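Local coordinates for uncharacterized protein (Photobacterium profundum, PDB 3R87), which probably hydrolyses acyl thioesters as a hotdog-fold thioesterase of the 4-hydroxybenzoyl-CoA thioesterase family, at residues 17-20 with 24-27. Residues are numbered along the deposited sequence; the frame is centred on the assembly and turned at random.
Sequences DTDH and VYHP
D17 and Y25 share the one hydrogen bond between 17-20 and 24-27: Y25 N reaches D17 O at 3.0 Å, with 161° at the hydrogen and the donor lying in the carbonyl plane. The same oxygen takes a CA-H...O contact from V24 CA at 3.3 Å. V24 CG1 is anti to V24 N (chi1 170°), beside V24's own carbonyl carbon; it approaches D17 O to 3.5 Å. This is the tight part. T18 and V24 form a single beta bridge, their CA atoms 4.1 Å apart, and N28 ND2 also donates to D17 O.

A second close contact joins D19 to Y25. D19 OD2 comes to the edge of the Y25 ring, near its plane, 3.6 Å from CD1; carboxylate and ring planes stand 70° apart. Y25 CA is a backbone neighbour of D19 OD2 at 3.5 Å, whereas D19 OD1 is hydrogen-bonded to S21. The looser side, still buried, is where D17 CB and V24 CG2 come no nearer than 4.4 Å and T18 CB points away from 24-27. A second subunit covers T18, D19 and Y25, with its H20 bonded to T18 OG1, so the loop between strand 7-12 and helix 28-41 of the hotdog fold is part of a subunit interface. Two N-H donors, Y25 N and N28 ND2, plus the V24 CA-H thus grip D17 O, and the hydrogen bond joining the segments is backbone to backbone; D19 OD2 adds an approach consistent with weak electrostatic attraction to the ring-edge C-H.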
loop_
_atom_site.group_PDB
_atom_site.type_symbol
_atom_site.label_atom_id
_atom_site.label_comp_id
_atom_site.label_asym_id
_atom_site.label_seq_id
_atom_site.Cartn_x
_atom_site.Cartn_y
_atom_site.Cartn_z
ATOM N N ASP A 17 5.581 -4.263 4.342
ATOM C CA ASP A 17 5.547 -3.270 5.415
ATOM C C ASP A 17 6.816 -2.451 5.510
ATOM O O ASP A 17 6.774 -1.365 6.114
ATOM C CB ASP A 17 5.307 -4.016 6.730
ATOM C CG ASP A 17 3.957 -4.736 6.724
ATOM O OD1 ASP A 17 2.934 -3.985 6.637
ATOM O OD2 ASP A 17 3.908 -5.971 6.746
ATOM N N THR A 18 7.937 -2.960 5.034
ATOM C CA THR A 18 9.232 -2.322 5.210
ATOM C C THR A 18 9.569 -1.444 4.005
ATOM O O THR A 18 8.986 -1.600 2.916
ATOM C CB THR A 18 10.324 -3.327 5.448
ATOM O OG1 THR A 18 10.394 -4.168 4.279
ATOM C CG2 THR A 18 10.052 -4.163 6.713
ATOM N N ASP A 19 10.521 -0.556 4.197
ATOM C CA ASP A 19 11.143 0.193 3.083
ATOM C C ASP A 19 12.624 -0.103 3.047
ATOM O O ASP A 19 13.166 -0.850 3.861
ATOM C CB ASP A 19 10.773 1.681 3.146
ATOM C CG ASP A 19 11.333 2.364 4.349
ATOM O OD1 ASP A 19 12.505 2.092 4.710
ATOM O OD2 ASP A 19 10.622 3.191 4.957
ATOM N N HIS A 20 13.319 0.492 2.052
ATOM C CA HIS A 20 14.714 0.180 1.845
ATOM C C HIS A 20 15.616 0.661 2.977
ATOM O O HIS A 20 16.789 0.271 3.004
ATOM C CB HIS A 20 15.215 0.740 0.486
ATOM C CG HIS A 20 15.220 2.210 0.417
ATOM N ND1 HIS A 20 14.116 2.900 -0.012
ATOM C CD2 HIS A 20 16.209 3.105 0.715
ATOM C CE1 HIS A 20 14.417 4.179 0.030
ATOM N NE2 HIS A 20 15.660 4.354 0.470
ATOM N N VAL A 24 9.882 -0.528 9.153
ATOM C CA VAL A 24 8.529 -0.291 8.689
ATOM C C VAL A 24 8.408 1.145 8.206
ATOM O O VAL A 24 8.786 2.089 8.911
ATOM C CB VAL A 24 7.499 -0.619 9.771
ATOM C CG1 VAL A 24 6.110 -0.154 9.383
ATOM C CG2 VAL A 24 7.507 -2.101 10.072
ATOM N N TYR A 25 7.810 1.297 7.024
ATOM C CA TYR A 25 7.507 2.567 6.402
ATOM C C TYR A 25 6.392 3.245 7.204
ATOM O O TYR A 25 5.308 2.652 7.376
ATOM C CB TYR A 25 7.133 2.262 4.933
ATOM C CG TYR A 25 6.677 3.473 4.159
ATOM C CD1 TYR A 25 7.476 4.557 3.982
ATOM C CD2 TYR A 25 5.406 3.458 3.554
ATOM C CE1 TYR A 25 6.960 5.689 3.231
ATOM C CE2 TYR A 25 4.921 4.538 2.830
ATOM C CZ TYR A 25 5.723 5.638 2.707
ATOM O OH TYR A 25 5.197 6.755 2.055
ATOM N N HIS A 26 6.616 4.475 7.676
ATOM C CA HIS A 26 5.781 5.025 8.758
ATOM C C HIS A 26 4.303 5.115 8.478
ATOM O O HIS A 26 3.508 4.933 9.418
ATOM C CB HIS A 26 6.363 6.331 9.310
ATOM C CG HIS A 26 6.233 7.505 8.377
ATOM N ND1 HIS A 26 7.156 7.781 7.406
ATOM C CD2 HIS A 26 5.259 8.445 8.246
ATOM C CE1 HIS A 26 6.721 8.837 6.714
ATOM N NE2 HIS A 26 5.571 9.276 7.160
ATOM N N PRO A 27 3.818 5.424 7.252
ATOM C CA PRO A 27 2.373 5.478 7.049
ATOM C C PRO A 27 1.675 4.182 7.364
ATOM O O PRO A 27 0.474 4.138 7.697
ATOM C CB PRO A 27 2.210 5.865 5.596
ATOM C CG PRO A 27 3.468 6.654 5.322
ATOM C CD PRO A 27 4.553 5.877 6.043
#